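Local coordinates for GGDEF family protein (Vibrio cholerae, PDB 5GZS) that probably acts as a membrane-bound diguanylate cyclase, its periplasmic portion holding arginine in the first of two tandem solute-binding-type modules, at residues A[209-214]-A[427-432]; A[282-287]-A[418-423]; A[312-317]-A[405-410]. All coordinates share one frame; numbering follows the deposited sequence.

Contact 1: residues A[209-214]-A[427-432]; sequences QALRQS and APLFSR
Arg-432 reaches out of helix 421-435 and meets Leu-211 and Ser-214 on helix 189-218, in an antiparallel helix pair whose short axes run 173° apart. The closest approach of those axes is 10.9 Å, so long side chains have to span the gap. Helix 421-435 comes shortly after strand 414-417 of a sheet in the second solute-binding-type module; the pair therefore ties together parts of the chain more than 200 residues apart. The side chains of Arg-432 and Leu-211 pass alongside, pointing opposite ways. Leu-211 CD1 sits over one face of the guanidinium, displaced toward its rim and 3.7 Å from Arg-432 NE, while Arg-432 NH2 comes to 3.7 Å from Leu-211 CA. At the edge of the same group Arg-432 NH1 donates to Ser-214 OG over 3.0 Å; the bond is bent, 136° at the hydrogen, and the hydroxyl oxygen lies 28° out of the guanidinium plane. Leu-211 gets its CG across by holding it anti to its own backbone N. Beside this polar patch Leu-429 adds a purely apolar touch, its CD2 lying 4.2 Å from Ser-214 CB and 4.4 Å from Leu-211 CD1. Further out, Leu-211 is backed by Met-259, Leu-260 and Met-436, and Arg-432 NE has a long, weak ion pair with Asp-153. On the far flank of helix 421-435, Ser-431 OG accepts from Glu-306 N and donates to Ala-427 O, 3.3 Å away, from the opposite face of that carbonyl to Ser-431 N.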
# COMPACT_ATOMS: atom_id res chain seq x y z
N GLN A 209 2.36 -30.94 8.93
CA GLN A 209 3.18 -32.15 8.89
C GLN A 209 4.52 -31.87 8.24
O GLN A 209 5.56 -32.32 8.71
CB GLN A 209 2.44 -33.26 8.13
CG GLN A 209 3.22 -34.56 8.04
CD GLN A 209 3.30 -35.09 6.62
OE1 GLN A 209 3.34 -34.32 5.66
NE2 GLN A 209 3.33 -36.41 6.48
N ALA A 210 4.49 -31.11 7.14
CA ALA A 210 5.72 -30.74 6.44
C ALA A 210 6.58 -29.91 7.39
O ALA A 210 7.75 -30.21 7.59
CB ALA A 210 5.43 -29.98 5.17
N LEU A 211 5.95 -28.93 8.03
CA LEU A 211 6.61 -28.05 8.96
C LEU A 211 7.18 -28.86 10.13
O LEU A 211 8.34 -28.70 10.51
CB LEU A 211 5.66 -26.96 9.48
CG LEU A 211 6.30 -26.05 10.53
CD1 LEU A 211 7.64 -25.52 10.04
CD2 LEU A 211 5.42 -24.88 10.92
N ARG A 212 6.37 -29.73 10.71
CA ARG A 212 6.85 -30.48 11.85
C ARG A 212 7.99 -31.43 11.47
O ARG A 212 8.91 -31.67 12.26
CB ARG A 212 5.70 -31.20 12.51
CG ARG A 212 4.82 -30.16 13.19
CD ARG A 212 3.49 -30.69 13.68
NE ARG A 212 2.64 -29.54 13.99
CZ ARG A 212 1.37 -29.62 14.36
NH1 ARG A 212 0.79 -30.80 14.47
NH2 ARG A 212 0.68 -28.51 14.61
N GLN A 213 7.98 -31.92 10.24
CA GLN A 213 9.06 -32.77 9.81
C GLN A 213 10.34 -31.97 9.75
O GLN A 213 11.44 -32.51 9.90
CB GLN A 213 8.75 -33.42 8.46
CG GLN A 213 9.48 -34.74 8.27
CD GLN A 213 9.50 -35.62 9.54
OE1 GLN A 213 8.50 -35.74 10.27
NE2 GLN A 213 10.64 -36.24 9.80
N SER A 214 10.20 -30.67 9.54
CA SER A 214 11.37 -29.81 9.46
C SER A 214 11.98 -29.63 10.83
O SER A 214 13.22 -29.53 10.97
CB SER A 214 11.01 -28.45 8.87
OG SER A 214 10.90 -28.54 7.47
N ALA A 427 14.69 -19.34 14.59
CA ALA A 427 14.18 -18.16 13.88
C ALA A 427 13.58 -18.45 12.49
O ALA A 427 12.46 -18.01 12.22
CB ALA A 427 15.29 -17.08 13.78
N PRO A 428 14.28 -19.20 11.60
CA PRO A 428 13.66 -19.54 10.31
C PRO A 428 12.42 -20.39 10.45
O PRO A 428 11.48 -20.21 9.68
CB PRO A 428 14.74 -20.33 9.57
CG PRO A 428 16.00 -19.90 10.20
CD PRO A 428 15.69 -19.65 11.65
N LEU A 429 12.44 -21.32 11.41
CA LEU A 429 11.28 -22.14 11.69
C LEU A 429 10.11 -21.28 12.13
O LEU A 429 8.98 -21.46 11.66
CB LEU A 429 11.60 -23.19 12.75
CG LEU A 429 12.60 -24.22 12.23
CD1 LEU A 429 13.19 -25.06 13.35
CD2 LEU A 429 11.90 -25.09 11.16
N PHE A 430 10.37 -20.32 13.02
CA PHE A 430 9.29 -19.46 13.49
C PHE A 430 8.75 -18.61 12.33
O PHE A 430 7.55 -18.34 12.28
CB PHE A 430 9.75 -18.59 14.68
CG PHE A 430 9.49 -19.22 16.04
CD1 PHE A 430 10.39 -20.13 16.59
CD2 PHE A 430 8.35 -18.93 16.75
CE1 PHE A 430 10.14 -20.72 17.83
CE2 PHE A 430 8.09 -19.52 17.99
CZ PHE A 430 8.99 -20.41 18.53
N SER A 431 9.59 -18.23 11.38
CA SER A 431 9.08 -17.52 10.21
C SER A 431 7.97 -18.32 9.49
O SER A 431 6.88 -17.79 9.21
CB SER A 431 10.21 -17.20 9.25
OG SER A 431 11.10 -16.27 9.83
N ARG A 432 8.22 -19.60 9.23
CA ARG A 432 7.19 -20.44 8.61
C ARG A 432 5.96 -20.55 9.48
O ARG A 432 4.85 -20.41 8.97
CB ARG A 432 7.74 -21.83 8.33
CG ARG A 432 8.88 -21.82 7.33
CD ARG A 432 9.46 -23.22 7.16
NE ARG A 432 8.48 -24.19 6.68
CZ ARG A 432 8.78 -25.45 6.40
NH1 ARG A 432 10.04 -25.86 6.56
NH2 ARG A 432 7.85 -26.28 5.97

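Contact 2: residues A[282-287]-A[418-423]; sequences QDKSID and AKNPLG
Lys-284 closes helix 277-282 with a Schellman motif, and from there its side chain runs across Ala-418 to Asn-420, the N-cap of helix 421-435. With positive phi (65°) the backbone turns out of the helix, and the aliphatic part of the chain does the touching: Lys-284 CD lies 3.9 Å from Ala-418 CB and 4.0 Å from Asn-420 ND2. The amine follows on past Lys-419, with Lys-284 NZ 3.6 Å from Lys-419 O. The two segments lead into and out of neighbouring antiparallel strands, 288-292 and 414-417, in the mixed sheet of the second solute-binding-type module. The one hydrogen bond between them continues that pairing: Ala-418 N donates to Asp-287 O over 3.0 Å. Asp-287 turns its carboxylate elsewhere, to a salt bridge with Arg-224 and a bond from Arg-227 N, whereas Lys-419 NZ bonds to Asn-300 O. Lys-419 is the centre of an inverse gamma turn, closed by Asn-420 N donating to Ala-418 O. Asn-420 has CG between its backbone N and carbonyl carbon (chi1 52°), and its OD1 accepts from Gly-423 N at 3.1 Å to cap the helix.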
# COMPACT_ATOMS: atom_id res chain seq x y z
N GLN A 282 20.50 -10.93 25.37
CA GLN A 282 21.93 -10.98 25.11
C GLN A 282 22.62 -11.85 26.16
O GLN A 282 23.57 -12.53 25.84
CB GLN A 282 22.51 -9.57 25.02
CG GLN A 282 21.97 -8.85 23.78
CD GLN A 282 22.32 -7.38 23.73
OE1 GLN A 282 23.28 -6.99 23.05
NE2 GLN A 282 21.54 -6.55 24.41
N ASP A 283 22.10 -11.90 27.38
CA ASP A 283 22.58 -12.82 28.42
C ASP A 283 22.46 -14.29 28.04
O ASP A 283 23.10 -15.15 28.65
CB ASP A 283 21.80 -12.64 29.74
CG ASP A 283 22.11 -11.35 30.45
OD1 ASP A 283 22.79 -10.47 29.87
OD2 ASP A 283 21.65 -11.21 31.61
N LYS A 284 21.57 -14.58 27.09
CA LYS A 284 21.11 -15.95 26.82
C LYS A 284 20.33 -16.52 28.02
O LYS A 284 20.23 -17.75 28.18
CB LYS A 284 22.28 -16.91 26.47
CG LYS A 284 23.35 -16.34 25.54
CD LYS A 284 22.76 -15.77 24.25
CE LYS A 284 23.74 -14.82 23.54
NZ LYS A 284 25.10 -15.43 23.44
N SER A 285 19.78 -15.64 28.86
CA SER A 285 19.05 -16.11 30.05
C SER A 285 17.59 -16.43 29.68
O SER A 285 16.91 -17.16 30.39
CB SER A 285 19.12 -15.07 31.20
OG SER A 285 18.75 -13.76 30.78
N ILE A 286 17.14 -15.89 28.55
CA ILE A 286 15.90 -16.29 27.89
C ILE A 286 16.23 -16.63 26.44
O ILE A 286 17.29 -16.25 25.95
CB ILE A 286 14.84 -15.19 27.93
CG1 ILE A 286 15.28 -14.03 27.04
CG2 ILE A 286 14.64 -14.70 29.36
CD1 ILE A 286 14.24 -12.95 26.83
N ASP A 287 15.33 -17.35 25.76
CA ASP A 287 15.54 -17.74 24.36
C ASP A 287 14.81 -16.83 23.35
O ASP A 287 15.30 -16.57 22.26
CB ASP A 287 15.08 -19.18 24.13
CG ASP A 287 15.60 -20.13 25.17
OD1 ASP A 287 16.83 -20.33 25.25
OD2 ASP A 287 14.79 -20.69 25.92
N ALA A 418 17.77 -15.53 20.82
CA ALA A 418 19.10 -15.38 21.37
C ALA A 418 20.11 -15.82 20.34
O ALA A 418 19.87 -16.78 19.59
CB ALA A 418 19.24 -16.18 22.63
N LYS A 419 21.23 -15.10 20.30
CA LYS A 419 22.29 -15.37 19.35
C LYS A 419 23.10 -16.62 19.72
O LYS A 419 24.24 -16.54 20.17
CB LYS A 419 23.21 -14.16 19.27
CG LYS A 419 22.99 -13.26 18.09
CD LYS A 419 23.68 -13.85 16.88
CE LYS A 419 24.52 -12.80 16.19
NZ LYS A 419 23.66 -11.70 15.72
N ASN A 420 22.52 -17.79 19.54
CA ASN A 420 23.28 -19.03 19.70
C ASN A 420 22.73 -20.02 18.68
O ASN A 420 21.79 -19.67 17.99
CB ASN A 420 23.22 -19.54 21.15
CG ASN A 420 21.81 -19.65 21.69
OD1 ASN A 420 20.85 -19.95 20.96
ND2 ASN A 420 21.67 -19.41 22.99
N PRO A 421 23.32 -21.24 18.57
CA PRO A 421 22.87 -22.20 17.57
C PRO A 421 21.38 -22.52 17.61
O PRO A 421 20.72 -22.50 16.56
CB PRO A 421 23.70 -23.44 17.90
CG PRO A 421 24.99 -22.89 18.41
CD PRO A 421 24.58 -21.69 19.22
N LEU A 422 20.84 -22.80 18.80
CA LEU A 422 19.41 -23.03 18.92
C LEU A 422 18.58 -21.88 18.30
O LEU A 422 17.63 -22.11 17.55
CB LEU A 422 19.02 -23.22 20.38
CG LEU A 422 17.53 -23.49 20.57
CD1 LEU A 422 17.07 -24.69 19.73
CD2 LEU A 422 17.22 -23.69 22.03
N GLY A 423 18.96 -20.64 18.58
CA GLY A 423 18.21 -19.50 18.08
C GLY A 423 18.33 -19.36 16.58
O GLY A 423 17.36 -18.99 15.89

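Contact 3: residues A[312-317]-A[405-410]; sequences QAILVK and IGSFYQ
Ala-313 and the 408-409 backbone are joined by two hydrogen bonds: Ala-313 N donates to Tyr-409 O over 2.8 Å, and Phe-408 N donates to Ala-313 O over 3.0 Å. This is the antiparallel edge of a mixed five-stranded sheet in the second solute-binding-type module, where strand 312-318 lies between 378-382 and the outermost strand 399-410. Residues 405-408 are loop, and regular pairing here is weak and confined to about 409-410; Ser-407 CA makes a CA-H...O contact to the same Ala-313 O, which thus receives two neighbouring groups. Phe-408 swings its ring back over the inner strand. With chi1 at 66° its CG stands between its own backbone N and carbonyl carbon; Ala-313 CB then lies over one face of the ring, nearest CZ, while Leu-315 N sits at the edge close to the ring plane. Leu-315 crosses Phe-408 at about a right angle, CD2 to CE1 at 4.1 Å. Val-380 of strand 378-382 and Leu-348 and Met-352 of helix 344-352 also touch this ring, making it part of the apolar layer between sheet and helix. Polar groups take over on the other face of the sheet, where Gln-312 and Gln-410 form a non-hydrogen-bonded pair. Gln-312 is bent at chi2 (-61°), whereas Gln-410 is extended beyond CG, and their amide planes stand 86° apart. Gln-312 OE1 receives a weak bond from Ser-407 OG at 3.2 Å. Gln-312 NE2 also bonds to His-310 O, and to Gln-410 OE1 over 2.7 Å, with that oxygen close to the amide plane of Gln-312.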
# COMPACT_ATOMS: atom_id res chain seq x y z
N GLN A 312 2.54 1.89 12.76
CA GLN A 312 2.45 3.19 12.10
C GLN A 312 3.02 4.31 12.97
O GLN A 312 2.39 4.72 13.95
CB GLN A 312 1.00 3.46 11.75
CG GLN A 312 0.40 2.39 10.89
CD GLN A 312 1.12 2.26 9.57
OE1 GLN A 312 1.32 3.25 8.85
NE2 GLN A 312 1.55 1.04 9.25
N ALA A 313 4.20 4.82 12.63
CA ALA A 313 4.77 5.91 13.42
C ALA A 313 4.02 7.20 13.16
O ALA A 313 3.84 7.61 12.00
CB ALA A 313 6.24 6.12 13.11
N ILE A 314 3.56 7.84 14.22
CA ILE A 314 2.92 9.13 14.05
C ILE A 314 3.46 10.18 15.02
O ILE A 314 4.23 9.88 15.93
CB ILE A 314 1.40 9.01 14.22
CG1 ILE A 314 1.06 8.38 15.57
CG2 ILE A 314 0.82 8.17 13.12
CD1 ILE A 314 -0.43 8.35 15.84
N LEU A 315 3.06 11.43 14.81
CA LEU A 315 3.45 12.45 15.77
C LEU A 315 2.31 12.78 16.69
O LEU A 315 1.16 12.93 16.27
CB LEU A 315 3.98 13.68 15.05
CG LEU A 315 5.36 13.33 14.50
CD1 LEU A 315 6.05 14.52 13.91
CD2 LEU A 315 6.23 12.70 15.59
N VAL A 316 2.62 12.84 17.98
CA VAL A 316 1.66 13.28 18.95
C VAL A 316 1.97 14.73 19.30
O VAL A 316 3.12 15.07 19.57
CB VAL A 316 1.67 12.40 20.20
CG1 VAL A 316 0.83 13.02 21.28
CG2 VAL A 316 1.15 11.02 19.85
N LYS A 317 0.94 15.57 19.26
CA LYS A 317 1.07 17.01 19.52
C LYS A 317 0.05 17.48 20.53
O LYS A 317 -1.00 16.86 20.69
CB LYS A 317 0.90 17.81 18.23
CG LYS A 317 -0.50 17.72 17.59
CD LYS A 317 -0.53 18.37 16.21
CE LYS A 317 -1.94 18.50 15.67
NZ LYS A 317 -2.69 19.58 16.34
N ILE A 405 0.28 15.14 9.09
CA ILE A 405 1.48 14.45 8.79
C ILE A 405 1.06 13.01 8.67
O ILE A 405 1.50 12.31 7.79
CB ILE A 405 2.52 14.68 9.89
CG1 ILE A 405 3.20 16.03 9.69
CG2 ILE A 405 3.58 13.60 9.89
CD1 ILE A 405 3.39 16.81 10.94
N GLY A 406 0.19 12.59 9.56
CA GLY A 406 -0.17 11.20 9.60
C GLY A 406 0.99 10.25 9.80
O GLY A 406 2.04 10.58 10.27
N SER A 407 0.76 9.02 9.40
CA SER A 407 1.75 7.96 9.46
C SER A 407 2.89 8.40 8.59
O SER A 407 2.80 8.35 7.38
CB SER A 407 1.20 6.63 8.95
OG SER A 407 0.21 6.12 9.82
N PHE A 408 3.96 8.86 9.23
CA PHE A 408 5.12 9.30 8.50
C PHE A 408 6.10 8.16 8.28
O PHE A 408 7.11 8.35 7.62
CB PHE A 408 5.81 10.44 9.23
CG PHE A 408 6.39 10.05 10.56
CD1 PHE A 408 5.60 10.01 11.70
CD2 PHE A 408 7.73 9.73 10.66
CE1 PHE A 408 6.12 9.66 12.91
CE2 PHE A 408 8.28 9.37 11.88
CZ PHE A 408 7.47 9.34 13.01
N TYR A 409 5.80 6.99 8.85
CA TYR A 409 6.64 5.79 8.65
C TYR A 409 5.99 4.47 9.08
O TYR A 409 5.31 4.38 10.11
CB TYR A 409 7.97 5.94 9.40
CG TYR A 409 9.06 5.02 8.90
CD1 TYR A 409 9.89 5.42 7.86
CD2 TYR A 409 9.26 3.76 9.46
CE1 TYR A 409 10.90 4.59 7.40
CE2 TYR A 409 10.27 2.91 9.00
CZ TYR A 409 11.09 3.34 7.96
OH TYR A 409 12.10 2.53 7.48
N GLN A 410 6.20 3.43 8.27
CA GLN A 410 5.80 2.09 8.64
C GLN A 410 7.02 1.20 8.88
O GLN A 410 7.84 0.99 7.98
CB GLN A 410 4.90 1.49 7.56
CG GLN A 410 4.39 0.10 7.94
CD GLN A 410 3.37 -0.44 6.97
OE1 GLN A 410 2.24 0.06 6.88
NE2 GLN A 410 3.76 -1.47 6.22

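Contacts 1 and 2 share helix 421-435: contact 2 sits at its capped start and contact 1 further along it, their centres 19 Å apart. Contact 3 holds a different sheet of the second module, with nearest atoms about 17 Å from contact 1 and about 20 Å from contact 2. All three are partly buried, but differently made. Contact 1 joins two helices with no backbone-to-backbone bond, through side chains, one guanidinium also resting against the backbone of helix 189-218. Contact 2 combines a single backbone bond with the outlying alkyl chain of a lysine. Contact 3 buries the largest area, separating an apolar side, where Phe-408 meets Ala-313 and Leu-315, from a more exposed glutamine side.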